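Local coordinates for transposon Tn7 transposition protein tnsA (PDB 1T0F) that cuts the 5' DNA strands as a restriction-enzyme-like, metal-dependent endonuclease and forms, together with TnsB, the transposase that moves Tn7, at residues H48-H53 against W181-K186; S63-A68 against K169-V174; A138-E143 against E147-E152; K186-S191 against I235-A240; K230-I235 against K250-N255. All blocks are in the same frame, centred on the assembly; numbering follows the deposited sequence.

Contact 1: residues H48-H53 against W181-K186; sequences HRIYSH and WLYSVK
H48, on the first strand of the two-stranded hairpin 48-51/58-61, directs its imidazole at the phenol ring of Y183, in the C-terminal part of helix 173-183. The two rings meet with their planes at 74° and their centroids 5.5 Å apart; the closest approach, H48 ND1 to Y183 CD1, is 4.2 Å. The far nitrogen, H48 NE2, is hydrogen-bonded to OD1 of D64 on helix 64-75, which fixes the rotation of the imidazole. Two residues on, I50 points the same way and reaches further along the phenol. Its CG1 branch stands anti to the backbone N (chi1 -174°) and carries CD1 to within 3.6 Å of Y183 OH, crossing the tyrosine side chain at about a right angle. The rest of I50 is packed against F70 and L71 of helix 64-75 and against L61 of the partner strand. The hydroxyl touched by this methyl group is nevertheless satisfied, because Y183 OH is hydrogen-bonded to the carbonyl O of A240 at the end of helix 230-240. H48 thus lies against the ring and the methyl group of I50 against the hydroxyl, which ties helix 173-183 to the last turn of helix 230-240, while H48 is held by D64. The carboxylate of D64 would probably keep a proton on H48 NE2.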
# COMPACT_ATOMS: atom_id res chain seq x y z
N HIS A 48 7.09 1.88 6.75
CA HIS A 48 6.94 3.29 6.45
C HIS A 48 5.67 3.82 7.09
O HIS A 48 4.63 3.15 7.11
CB HIS A 48 6.82 3.51 4.93
CG HIS A 48 7.97 2.97 4.14
ND1 HIS A 48 9.16 3.66 4.00
CD2 HIS A 48 8.11 1.82 3.44
CE1 HIS A 48 9.98 2.95 3.24
NE2 HIS A 48 9.37 1.83 2.89
N ARG A 49 5.77 5.03 7.63
CA ARG A 49 4.63 5.71 8.23
C ARG A 49 4.49 6.92 7.32
O ARG A 49 5.41 7.73 7.19
CB ARG A 49 4.97 6.13 9.66
CG ARG A 49 4.94 4.97 10.64
CD ARG A 49 3.52 4.67 11.06
NE ARG A 49 3.24 5.22 12.39
CZ ARG A 49 2.06 5.71 12.77
NH1 ARG A 49 1.04 5.72 11.92
NH2 ARG A 49 1.89 6.16 14.00
N ILE A 50 3.34 7.05 6.67
CA ILE A 50 3.16 8.16 5.75
C ILE A 50 1.80 8.84 5.85
O ILE A 50 0.76 8.19 5.96
CB ILE A 50 3.43 7.69 4.30
CG1 ILE A 50 3.38 8.89 3.34
CG2 ILE A 50 2.41 6.65 3.89
CD1 ILE A 50 4.03 8.60 2.00
N TYR A 51 1.84 10.16 5.81
CA TYR A 51 0.63 10.96 5.89
C TYR A 51 -0.12 10.93 4.56
O TYR A 51 0.50 10.92 3.49
CB TYR A 51 1.00 12.41 6.25
CG TYR A 51 -0.19 13.32 6.36
CD1 TYR A 51 -1.03 13.26 7.47
CD2 TYR A 51 -0.47 14.25 5.36
CE1 TYR A 51 -2.14 14.10 7.57
CE2 TYR A 51 -1.58 15.09 5.45
CZ TYR A 51 -2.41 15.01 6.56
OH TYR A 51 -3.50 15.84 6.67
N SER A 52 -1.44 10.91 4.64
CA SER A 52 -2.30 10.89 3.45
C SER A 52 -3.20 12.12 3.42
O SER A 52 -3.83 12.44 4.42
CB SER A 52 -3.19 9.65 3.46
OG SER A 52 -4.34 9.85 2.64
N HIS A 53 -3.26 12.80 2.27
CA HIS A 53 -4.13 13.97 2.15
C HIS A 53 -5.57 13.50 2.03
O HIS A 53 -6.50 14.19 2.47
CB HIS A 53 -3.78 14.80 0.91
CG HIS A 53 -2.42 15.41 0.94
ND1 HIS A 53 -2.07 16.49 0.17
CD2 HIS A 53 -1.29 15.05 1.61
CE1 HIS A 53 -0.80 16.78 0.36
NE2 HIS A 53 -0.30 15.92 1.23
N TRP A 181 14.80 7.42 -5.31
CA TRP A 181 15.41 8.69 -4.95
C TRP A 181 14.87 9.22 -3.62
O TRP A 181 15.64 9.64 -2.75
CB TRP A 181 15.16 9.72 -6.06
CG TRP A 181 15.69 11.07 -5.74
CD1 TRP A 181 17.00 11.45 -5.70
CD2 TRP A 181 14.92 12.20 -5.34
NE1 TRP A 181 17.09 12.77 -5.28
CE2 TRP A 181 15.83 13.25 -5.06
CE3 TRP A 181 13.54 12.44 -5.18
CZ2 TRP A 181 15.40 14.51 -4.63
CZ3 TRP A 181 13.12 13.70 -4.76
CH2 TRP A 181 14.05 14.72 -4.49
N LEU A 182 13.56 9.19 -3.46
CA LEU A 182 12.91 9.67 -2.25
C LEU A 182 13.18 8.87 -1.00
O LEU A 182 13.19 9.42 0.10
CB LEU A 182 11.39 9.72 -2.44
CG LEU A 182 10.71 10.98 -2.95
CD1 LEU A 182 9.22 10.72 -2.96
CD2 LEU A 182 11.04 12.17 -2.04
N TYR A 183 13.38 7.57 -1.15
CA TYR A 183 13.58 6.70 -0.01
C TYR A 183 14.88 5.89 -0.05
O TYR A 183 15.00 4.87 0.63
CB TYR A 183 12.38 5.75 0.12
CG TYR A 183 11.05 6.46 0.25
CD1 TYR A 183 10.55 6.81 1.51
CD2 TYR A 183 10.29 6.78 -0.87
CE1 TYR A 183 9.32 7.47 1.63
CE2 TYR A 183 9.07 7.44 -0.76
CZ TYR A 183 8.59 7.78 0.50
OH TYR A 183 7.38 8.43 0.61
N SER A 184 15.84 6.33 -0.86
CA SER A 184 17.12 5.64 -0.97
C SER A 184 17.71 5.43 0.42
O SER A 184 18.27 4.37 0.72
CB SER A 184 18.10 6.47 -1.79
OG SER A 184 18.37 7.70 -1.14
N VAL A 185 17.57 6.44 1.26
CA VAL A 185 18.08 6.38 2.63
C VAL A 185 16.94 6.48 3.64
O VAL A 185 15.80 6.78 3.28
CB VAL A 185 19.09 7.52 2.90
CG1 VAL A 185 20.24 7.44 1.91
CG2 VAL A 185 18.38 8.86 2.79
N LYS A 186 17.27 6.24 4.90
CA LYS A 186 16.30 6.31 5.99
C LYS A 186 15.56 7.65 5.99
O LYS A 186 16.18 8.71 6.04
CB LYS A 186 17.01 6.10 7.34
CG LYS A 186 18.06 7.18 7.69
CD LYS A 186 19.19 7.31 6.65
CE LYS A 186 20.05 6.05 6.53
NZ LYS A 186 19.34 4.90 5.89

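Contact 2: residues S63-A68 against K169-V174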
# COMPACT_ATOMS: atom_id res chain seq x y z
N SER A 63 6.14 -2.64 3.91
CA SER A 63 7.17 -2.99 2.93
C SER A 63 7.29 -1.87 1.90
O SER A 63 6.40 -1.03 1.80
CB SER A 63 6.81 -4.30 2.21
OG SER A 63 5.75 -4.11 1.28
N ASP A 64 8.39 -1.88 1.14
CA ASP A 64 8.59 -0.87 0.11
C ASP A 64 7.54 -1.07 -0.98
O ASP A 64 7.12 -0.12 -1.64
CB ASP A 64 9.99 -0.99 -0.52
CG ASP A 64 11.10 -0.59 0.44
OD1 ASP A 64 10.82 -0.03 1.52
OD2 ASP A 64 12.28 -0.83 0.10
N LEU A 65 7.12 -2.32 -1.17
CA LEU A 65 6.11 -2.61 -2.18
C LEU A 65 4.76 -2.00 -1.79
O LEU A 65 4.04 -1.47 -2.63
CB LEU A 65 5.96 -4.12 -2.38
CG LEU A 65 5.02 -4.54 -3.50
CD1 LEU A 65 5.22 -3.66 -4.73
CD2 LEU A 65 5.27 -6.02 -3.84
N GLU A 66 4.43 -2.09 -0.50
CA GLU A 66 3.18 -1.51 -0.01
C GLU A 66 3.25 0.01 -0.14
O GLU A 66 2.25 0.66 -0.45
CB GLU A 66 2.94 -1.90 1.45
CG GLU A 66 2.28 -3.27 1.61
CD GLU A 66 2.15 -3.70 3.07
OE1 GLU A 66 1.93 -2.82 3.93
OE2 GLU A 66 2.25 -4.92 3.34
N LEU A 67 4.44 0.56 0.10
CA LEU A 67 4.63 2.01 -0.05
C LEU A 67 4.35 2.41 -1.50
O LEU A 67 3.67 3.40 -1.76
CB LEU A 67 6.08 2.39 0.31
CG LEU A 67 6.51 3.84 0.02
CD1 LEU A 67 5.69 4.80 0.89
CD2 LEU A 67 8.00 3.99 0.31
N ALA A 68 4.88 1.63 -2.45
CA ALA A 68 4.66 1.95 -3.87
C ALA A 68 3.17 1.94 -4.24
O ALA A 68 2.70 2.81 -4.97
CB ALA A 68 5.43 0.96 -4.74
N LYS A 169 6.42 -6.09 -10.05
CA LYS A 169 6.39 -5.97 -11.51
C LYS A 169 5.28 -5.04 -12.03
O LYS A 169 5.30 -4.67 -13.21
CB LYS A 169 6.25 -7.35 -12.15
CG LYS A 169 7.50 -8.21 -12.01
CD LYS A 169 7.30 -9.60 -12.60
CE LYS A 169 8.60 -10.39 -12.60
NZ LYS A 169 9.18 -10.48 -11.23
N GLU A 170 4.34 -4.68 -11.18
CA GLU A 170 3.25 -3.80 -11.60
C GLU A 170 3.54 -2.34 -11.27
O GLU A 170 2.73 -1.46 -11.55
CB GLU A 170 1.93 -4.20 -10.94
CG GLU A 170 1.26 -5.41 -11.59
CD GLU A 170 2.13 -6.64 -11.53
OE1 GLU A 170 2.38 -7.14 -10.41
OE2 GLU A 170 2.56 -7.11 -12.60
N ILE A 171 4.69 -2.09 -10.66
CA ILE A 171 5.03 -0.72 -10.31
C ILE A 171 5.56 0.00 -11.53
O ILE A 171 6.50 -0.45 -12.16
CB ILE A 171 6.08 -0.65 -9.19
CG1 ILE A 171 5.57 -1.39 -7.96
CG2 ILE A 171 6.35 0.81 -8.82
CD1 ILE A 171 4.22 -0.90 -7.48
N ASN A 172 4.92 1.12 -11.86
CA ASN A 172 5.33 1.92 -13.00
C ASN A 172 6.82 2.24 -12.82
O ASN A 172 7.26 2.56 -11.72
CB ASN A 172 4.50 3.20 -13.06
CG ASN A 172 4.94 4.13 -14.17
OD1 ASN A 172 6.00 4.74 -14.10
ND2 ASN A 172 4.12 4.22 -15.21
N PRO A 173 7.60 2.14 -13.90
CA PRO A 173 9.05 2.40 -13.92
C PRO A 173 9.48 3.77 -13.40
O PRO A 173 10.53 3.90 -12.77
CB PRO A 173 9.41 2.20 -15.39
CG PRO A 173 8.41 1.20 -15.86
CD PRO A 173 7.14 1.72 -15.24
N VAL A 174 8.68 4.80 -13.68
CA VAL A 174 9.01 6.14 -13.22
C VAL A 174 8.70 6.24 -11.73
O VAL A 174 9.39 6.92 -10.99
CB VAL A 174 8.21 7.22 -13.98
CG1 VAL A 174 8.51 8.59 -13.40
CG2 VAL A 174 8.58 7.19 -15.46
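I171 leans on L65 and A68, one turn apart on helix 64-75, the helix of the restriction-enzyme-like nuclease fold that carries the catalytic E66. In the isoleucine, CG1 stands beside the backbone N, anti to the carbonyl carbon (chi1 -58°), and CD1 is then turned out of the extended position, to lie 3.5 Å from A68 CB. The same arm also meets the leucine, with I171 CG1 4.0 Å from L65 CD1, while the second branch, I171 CG2, brushes A68 CB at 4.2 Å. L65 swings its CG to the side opposite its backbone N (chi1 -175°), which lets CD1 lean over to the isoleucine although the bond leaving its CA does not aim there. L65 also lies against V134, a metal-binding residue, whereas A68 also touches I179 of helix 173-183. Cutting I171 back to an alanine here is likely to leave A68 CB and L65 CD1 without their partner and to open a gap between helix 64-75 and the segment leading into helix 173-183. Both helices begin with a side-chain cap: S63 OG accepts from E66 N at 3.0 Å, and N172 OD1 accepts from V174 N at 2.7 Å, the donor tilted 22° from the carbonyl plane.

Contact 3: residues A138-E143 against E147-E152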
# COMPACT_ATOMS: atom_id res chain seq x y z
N ALA A 138 8.07 -13.41 -6.78
CA ALA A 138 8.67 -14.71 -6.48
C ALA A 138 7.83 -15.50 -5.49
O ALA A 138 7.85 -16.73 -5.50
CB ALA A 138 10.07 -14.52 -5.94
N ALA A 139 7.09 -14.79 -4.64
CA ALA A 139 6.25 -15.43 -3.64
C ALA A 139 5.10 -16.21 -4.25
O ALA A 139 4.53 -17.10 -3.61
CB ALA A 139 5.70 -14.38 -2.67
N LEU A 140 4.75 -15.90 -5.50
CA LEU A 140 3.65 -16.59 -6.16
C LEU A 140 4.00 -18.02 -6.55
O LEU A 140 3.14 -18.77 -7.00
CB LEU A 140 3.19 -15.79 -7.38
CG LEU A 140 2.80 -14.34 -7.03
CD1 LEU A 140 2.42 -13.60 -8.31
CD2 LEU A 140 1.64 -14.33 -6.04
N GLN A 141 5.26 -18.40 -6.37
CA GLN A 141 5.69 -19.76 -6.69
C GLN A 141 5.61 -20.61 -5.41
O GLN A 141 5.75 -21.83 -5.46
CB GLN A 141 7.13 -19.77 -7.22
CG GLN A 141 7.38 -18.78 -8.35
CD GLN A 141 6.64 -19.14 -9.63
OE1 GLN A 141 6.27 -18.25 -10.40
NE2 GLN A 141 6.44 -20.43 -9.87
N ASP A 142 5.37 -19.96 -4.27
CA ASP A 142 5.30 -20.67 -2.99
C ASP A 142 3.90 -21.25 -2.73
O ASP A 142 2.90 -20.53 -2.72
CB ASP A 142 5.69 -19.72 -1.86
CG ASP A 142 5.79 -20.42 -0.52
OD1 ASP A 142 6.75 -21.19 -0.32
OD2 ASP A 142 4.90 -20.20 0.33
N GLU A 143 3.84 -22.56 -2.51
CA GLU A 143 2.57 -23.23 -2.29
C GLU A 143 1.75 -22.69 -1.12
O GLU A 143 0.54 -22.47 -1.26
CB GLU A 143 2.81 -24.74 -2.14
CG GLU A 143 3.44 -25.33 -3.40
CD GLU A 143 3.93 -26.76 -3.22
OE1 GLU A 143 4.63 -27.02 -2.22
OE2 GLU A 143 3.62 -27.62 -4.08
N GLU A 147 -1.87 -20.85 -1.07
CA GLU A 147 -3.03 -21.32 -0.29
C GLU A 147 -3.67 -20.14 0.44
O GLU A 147 -4.90 -20.01 0.47
CB GLU A 147 -2.63 -22.37 0.76
CG GLU A 147 -2.13 -23.69 0.21
CD GLU A 147 -1.91 -24.71 1.31
OE1 GLU A 147 -1.31 -24.34 2.34
OE2 GLU A 147 -2.33 -25.87 1.15
N LYS A 148 -2.85 -19.30 1.05
CA LYS A 148 -3.37 -18.16 1.79
C LYS A 148 -4.02 -17.15 0.85
O LYS A 148 -5.00 -16.50 1.20
CB LYS A 148 -2.27 -17.51 2.62
CG LYS A 148 -1.88 -18.37 3.83
CD LYS A 148 -0.95 -17.65 4.78
CE LYS A 148 0.44 -17.46 4.17
NZ LYS A 148 1.31 -16.66 5.08
N LEU A 149 -3.48 -17.02 -0.35
CA LEU A 149 -4.06 -16.11 -1.33
C LEU A 149 -5.41 -16.66 -1.78
O LEU A 149 -6.34 -15.89 -2.02
CB LEU A 149 -3.13 -15.95 -2.54
CG LEU A 149 -1.86 -15.12 -2.31
CD1 LEU A 149 -0.94 -15.25 -3.52
CD2 LEU A 149 -2.25 -13.65 -2.07
N GLU A 150 -5.54 -17.98 -1.88
CA GLU A 150 -6.82 -18.57 -2.29
C GLU A 150 -7.88 -18.30 -1.22
O GLU A 150 -9.04 -18.02 -1.53
CB GLU A 150 -6.67 -20.07 -2.54
CG GLU A 150 -7.95 -20.81 -2.91
CD GLU A 150 -8.64 -20.28 -4.15
OE1 GLU A 150 -8.01 -19.52 -4.93
OE2 GLU A 150 -9.82 -20.63 -4.37
N LEU A 151 -7.50 -18.39 0.05
CA LEU A 151 -8.45 -18.12 1.13
C LEU A 151 -8.95 -16.69 1.00
O LEU A 151 -10.16 -16.41 1.08
CB LEU A 151 -7.78 -18.27 2.50
CG LEU A 151 -7.38 -19.68 2.95
CD1 LEU A 151 -6.71 -19.59 4.32
CD2 LEU A 151 -8.63 -20.58 3.01
N GLU A 152 -8.01 -15.78 0.81
CA GLU A 152 -8.31 -14.36 0.67
C GLU A 152 -9.17 -14.11 -0.57
O GLU A 152 -10.12 -13.32 -0.53
CB GLU A 152 -6.99 -13.57 0.56
CG GLU A 152 -7.17 -12.06 0.60
CD GLU A 152 -5.84 -11.31 0.54
OE1 GLU A 152 -4.78 -11.97 0.47
OE2 GLU A 152 -5.88 -10.07 0.57
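The flat peptide carbonyl of E143 receives the amide of E147 one turn on, E147 N lying 2.9 Å from E143 O and tilted 19° from the carbonyl plane. The E147 side chain crowds the same oxygen, its CG 3.3 Å from E143 O, and then runs out extended to a carboxylate that pairs in a salt bridge with R144. This is the first turn of helix 143-159, opened by D142 as N-cap, whose OD2 accepts from T145 N. On the other flank, leucine meets leucine: L140, from the short 3-10 turn before the helix, sends CD2 to within 3.7 Å of L149 CD1. Both leucines place CG beside the backbone N (chi1 -56° and -73°), and with the next torsion near its extended value in each, CD2 of L140 and CD1 of L149 come together. L149 continues onto W163 and I165 of strand 163-166, while L140 also packs on an apolar side chain of another protein chain. Further along the helix, E152 OE2 is hydrogen-bonded to Q133, a magnesium ligand, and probably helps to position it. The contact itself combines a backbone bond and a salt bridge at the start of the helix with an apolar leucine pair, which joins the preceding 3-10 turn to the helix face that lies on the sheet.

Contact 4: residues K186-S191 against I235-A240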
# COMPACT_ATOMS: atom_id res chain seq x y z
N LYS A 186 17.27 6.24 4.90
CA LYS A 186 16.30 6.31 5.99
C LYS A 186 15.56 7.65 5.99
O LYS A 186 16.18 8.71 6.04
CB LYS A 186 17.01 6.10 7.34
CG LYS A 186 18.06 7.18 7.69
CD LYS A 186 19.19 7.31 6.65
CE LYS A 186 20.05 6.05 6.53
NZ LYS A 186 19.34 4.90 5.89
N THR A 187 14.23 7.59 5.92
CA THR A 187 13.40 8.79 5.90
C THR A 187 13.68 9.72 7.08
O THR A 187 13.65 9.29 8.23
CB THR A 187 11.90 8.42 5.90
OG1 THR A 187 11.58 7.70 4.70
CG2 THR A 187 11.03 9.67 5.98
N GLU A 188 13.96 10.98 6.78
CA GLU A 188 14.26 11.96 7.82
C GLU A 188 13.06 12.27 8.71
O GLU A 188 11.93 12.42 8.23
CB GLU A 188 14.78 13.27 7.21
CG GLU A 188 15.17 14.29 8.27
CD GLU A 188 15.60 15.62 7.68
OE1 GLU A 188 14.76 16.30 7.06
OE2 GLU A 188 16.79 15.99 7.83
N GLU A 189 13.31 12.37 10.01
CA GLU A 189 12.27 12.69 10.97
C GLU A 189 11.80 14.12 10.76
O GLU A 189 12.61 15.03 10.58
CB GLU A 189 12.80 12.53 12.40
CG GLU A 189 11.79 12.90 13.47
CD GLU A 189 10.53 12.07 13.38
OE1 GLU A 189 10.58 10.86 13.67
OE2 GLU A 189 9.48 12.63 13.00
N VAL A 190 10.49 14.32 10.79
CA VAL A 190 9.93 15.65 10.59
C VAL A 190 9.83 16.43 11.90
O VAL A 190 9.03 16.11 12.77
CB VAL A 190 8.53 15.57 9.93
CG1 VAL A 190 7.60 14.72 10.79
CG2 VAL A 190 7.96 16.97 9.74
N SER A 191 10.65 17.47 12.03
CA SER A 191 10.65 18.29 13.22
C SER A 191 9.56 19.35 13.10
O SER A 191 8.97 19.52 12.03
CB SER A 191 12.00 18.98 13.40
OG SER A 191 12.26 19.87 12.33
N ILE A 235 11.92 19.95 1.01
CA ILE A 235 10.84 19.47 0.17
C ILE A 235 10.90 17.94 0.10
O ILE A 235 9.87 17.26 0.16
CB ILE A 235 10.94 20.06 -1.26
CG1 ILE A 235 10.61 21.55 -1.23
CG2 ILE A 235 9.99 19.34 -2.21
CD1 ILE A 235 9.20 21.87 -0.81
N ARG A 236 12.10 17.41 -0.02
CA ARG A 236 12.29 15.97 -0.11
C ARG A 236 11.77 15.27 1.15
O ARG A 236 11.05 14.27 1.05
CB ARG A 236 13.78 15.66 -0.31
CG ARG A 236 14.10 14.20 -0.57
CD ARG A 236 15.59 14.02 -0.85
NE ARG A 236 15.97 12.63 -1.06
CZ ARG A 236 15.85 11.68 -0.13
NH1 ARG A 236 15.37 11.97 1.07
NH2 ARG A 236 16.22 10.43 -0.41
N ALA A 237 12.13 15.80 2.32
CA ALA A 237 11.70 15.21 3.58
C ALA A 237 10.19 15.29 3.77
O ALA A 237 9.55 14.32 4.21
CB ALA A 237 12.42 15.89 4.75
N LEU A 238 9.60 16.44 3.44
CA LEU A 238 8.16 16.61 3.59
C LEU A 238 7.40 15.73 2.60
O LEU A 238 6.31 15.23 2.90
CB LEU A 238 7.78 18.09 3.39
CG LEU A 238 8.24 19.02 4.51
CD1 LEU A 238 8.18 20.49 4.06
CD2 LEU A 238 7.37 18.78 5.75
N THR A 239 7.98 15.52 1.42
CA THR A 239 7.34 14.69 0.40
C THR A 239 7.39 13.21 0.80
O THR A 239 6.41 12.50 0.67
CB THR A 239 8.02 14.86 -0.98
OG1 THR A 239 7.93 16.22 -1.40
CG2 THR A 239 7.32 13.99 -2.02
N ALA A 240 8.54 12.77 1.30
CA ALA A 240 8.71 11.37 1.71
C ALA A 240 7.75 11.02 2.84
O ALA A 240 7.25 9.89 2.93
CB ALA A 240 10.15 11.12 2.14
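E188 lays its carboxylate against the methyl group of A237, with OE1 3.3 Å from A237 CB. The side chain reaches there fully stretched, CG anti to the backbone N (chi1 -177°) and the chain extended beyond it, and it also touches L194 of the next helix. Alanine keeps the helix surface low here, and the backbones come close: the CA atoms of E188 and A237 are 5.9 Å apart. Before it, T187 meets the helix with its methyl group, CG2 lying 4.2 Å from A240 CB. After it, V190 CG2 makes a looser apolar contact with L238 CD2 at 4.4 Å. The extended loop thus passes across the last turns of helix 230-240, its residues meeting A240, A237 and L238. Within the helix, I235 O is gripped twice by T239, through N at 2.9 Å and OG1 at 2.7 Å, from opposite faces of the carbonyl plane. The side-chain contacts across this seam are mostly of methyl groups, and N241 adds a polar tie, its ND2 hydrogen-bonded to both E188 O and A237 O. One amide group thereby ties the backbone of the linking loop directly to the helix, complementing the methyl contacts.

Contact 5: residues K230-I235 against K250-N255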
# COMPACT_ATOMS: atom_id res chain seq x y z
N LYS A 230 19.46 23.39 0.37
CA LYS A 230 18.65 23.42 1.58
C LYS A 230 17.15 23.23 1.33
O LYS A 230 16.51 22.38 1.94
CB LYS A 230 18.86 24.74 2.32
CG LYS A 230 18.03 24.88 3.59
CD LYS A 230 18.37 23.77 4.58
CE LYS A 230 17.53 23.87 5.83
NZ LYS A 230 17.81 22.76 6.78
N THR A 231 16.60 24.04 0.43
CA THR A 231 15.18 23.97 0.12
C THR A 231 14.75 22.61 -0.43
O THR A 231 13.72 22.07 -0.01
CB THR A 231 14.81 25.09 -0.87
OG1 THR A 231 15.20 26.35 -0.30
CG2 THR A 231 13.31 25.10 -1.13
N LEU A 232 15.53 22.04 -1.34
CA LEU A 232 15.19 20.74 -1.90
C LEU A 232 15.18 19.67 -0.82
O LEU A 232 14.32 18.78 -0.83
CB LEU A 232 16.18 20.33 -3.00
CG LEU A 232 15.96 18.94 -3.62
CD1 LEU A 232 14.58 18.85 -4.24
CD2 LEU A 232 17.03 18.65 -4.67
N SER A 233 16.12 19.75 0.11
CA SER A 233 16.19 18.76 1.19
C SER A 233 14.95 18.83 2.06
O SER A 233 14.46 17.81 2.55
CB SER A 233 17.45 18.97 2.05
OG SER A 233 17.39 20.20 2.76
N GLU A 234 14.42 20.03 2.25
CA GLU A 234 13.21 20.20 3.05
C GLU A 234 12.02 19.63 2.30
O GLU A 234 11.19 18.91 2.87
CB GLU A 234 12.97 21.68 3.37
CG GLU A 234 14.13 22.35 4.08
CD GLU A 234 13.80 23.77 4.51
OE1 GLU A 234 13.19 24.50 3.70
OE2 GLU A 234 14.17 24.15 5.64
N ILE A 235 11.92 19.95 1.01
CA ILE A 235 10.84 19.47 0.17
C ILE A 235 10.90 17.94 0.10
O ILE A 235 9.87 17.26 0.16
CB ILE A 235 10.94 20.06 -1.26
CG1 ILE A 235 10.61 21.55 -1.23
CG2 ILE A 235 9.99 19.34 -2.21
CD1 ILE A 235 9.20 21.87 -0.81
N LYS A 250 5.79 11.07 -13.18
CA LYS A 250 6.77 11.88 -13.89
C LYS A 250 7.95 11.98 -12.94
O LYS A 250 7.76 12.07 -11.73
CB LYS A 250 6.20 13.26 -14.18
CG LYS A 250 7.14 14.19 -14.94
CD LYS A 250 6.47 15.52 -15.24
CE LYS A 250 5.21 15.33 -16.08
NZ LYS A 250 4.56 16.63 -16.41
N SER A 251 9.17 11.94 -13.47
CA SER A 251 10.35 12.06 -12.63
C SER A 251 10.14 13.30 -11.77
O SER A 251 9.70 14.34 -12.26
CB SER A 251 11.60 12.23 -13.49
OG SER A 251 12.77 12.26 -12.68
N PHE A 252 10.45 13.20 -10.48
CA PHE A 252 10.27 14.33 -9.58
C PHE A 252 11.02 15.56 -10.10
O PHE A 252 10.49 16.66 -10.09
CB PHE A 252 10.75 13.98 -8.17
CG PHE A 252 10.62 15.10 -7.17
CD1 PHE A 252 11.60 16.10 -7.10
CD2 PHE A 252 9.52 15.17 -6.32
CE1 PHE A 252 11.47 17.16 -6.19
CE2 PHE A 252 9.38 16.23 -5.42
CZ PHE A 252 10.36 17.23 -5.35
N ARG A 253 12.24 15.36 -10.58
CA ARG A 253 13.06 16.47 -11.08
C ARG A 253 12.40 17.17 -12.26
O ARG A 253 12.75 18.31 -12.59
CB ARG A 253 14.44 15.96 -11.50
CG ARG A 253 14.43 15.27 -12.85
CD ARG A 253 15.77 14.66 -13.18
NE ARG A 253 16.07 13.54 -12.30
CZ ARG A 253 17.12 12.74 -12.45
NH1 ARG A 253 17.97 12.95 -13.44
NH2 ARG A 253 17.31 11.73 -11.60
N ALA A 254 11.45 16.50 -12.90
CA ALA A 254 10.75 17.05 -14.06
C ALA A 254 9.41 17.68 -13.69
O ALA A 254 8.73 18.26 -14.54
CB ALA A 254 10.55 15.95 -15.10
N ASN A 255 9.01 17.56 -12.43
CA ASN A 255 7.74 18.14 -12.00
C ASN A 255 7.81 19.66 -11.96
O ASN A 255 8.85 20.23 -11.63
CB ASN A 255 7.38 17.66 -10.59
CG ASN A 255 6.57 16.37 -10.58
OD1 ASN A 255 5.48 16.33 -10.03
ND2 ASN A 255 7.12 15.33 -11.18
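Beside F252, whose ring packs on L232 and I235, the carbonyl oxygen S251 O is held by two donors from opposite faces of its plane. N255 ND2 comes from above, 3.0 Å away and 52° out of the plane, and A254 N binds at 2.9 Å. S251 O lies close to the amide plane of N255, and with N255 OD1 bonded to N247 N, the amide is anchored at both ends. These bonds hold the 3-10 turn 252-254 from which F252 projects. F252 swings CG to the side away from its backbone N (chi1 179°) and presents the far end of the ring to helix 230-240. I235 CG2 sits at the ring edge, near its plane, 3.8 Å from F252 CZ. L232 approaches obliquely, its CD1 4.0 Å from F252 CE1, and the leucine and phenylalanine side chains run past one another head to tail. F246 and W181 add ring contacts to F252, the former edge-to-face. The turn is also tied to helix 173-183, where N178 bonds F252 N through OD1 and K250 O through ND2. F252 thus packs between W181 of helix 173-183 and L232 and I235 of helix 230-240, while L201 of helix 198-207 packs on I235 and R253 lies on I214 of helix 213-223.

Along the chain contact 3 is nested inside contact 2, and contact 2 inside contact 1; contacts 4 and 5 follow, their segments alternating along the chain, and both use helix 230-240, sharing I235. Helix 173-183 joins the two halves: contact 2 lies at its start and contact 1 in its C-terminal part, centres 13 Å apart, and they touch through the H48–D64 bond and L67. Contacts 1 and 4 share K186, with centres 7 Å apart, and W181 packs on F252 of contact 5. Contact 3, on the nuclease side near the magnesium, stands 35 Å from contact 4 and 38 Å from contact 5, centre to centre. A continuous chain of packing thus leads from helix 64-75, which carries the active-site E66, to the C-terminal helices.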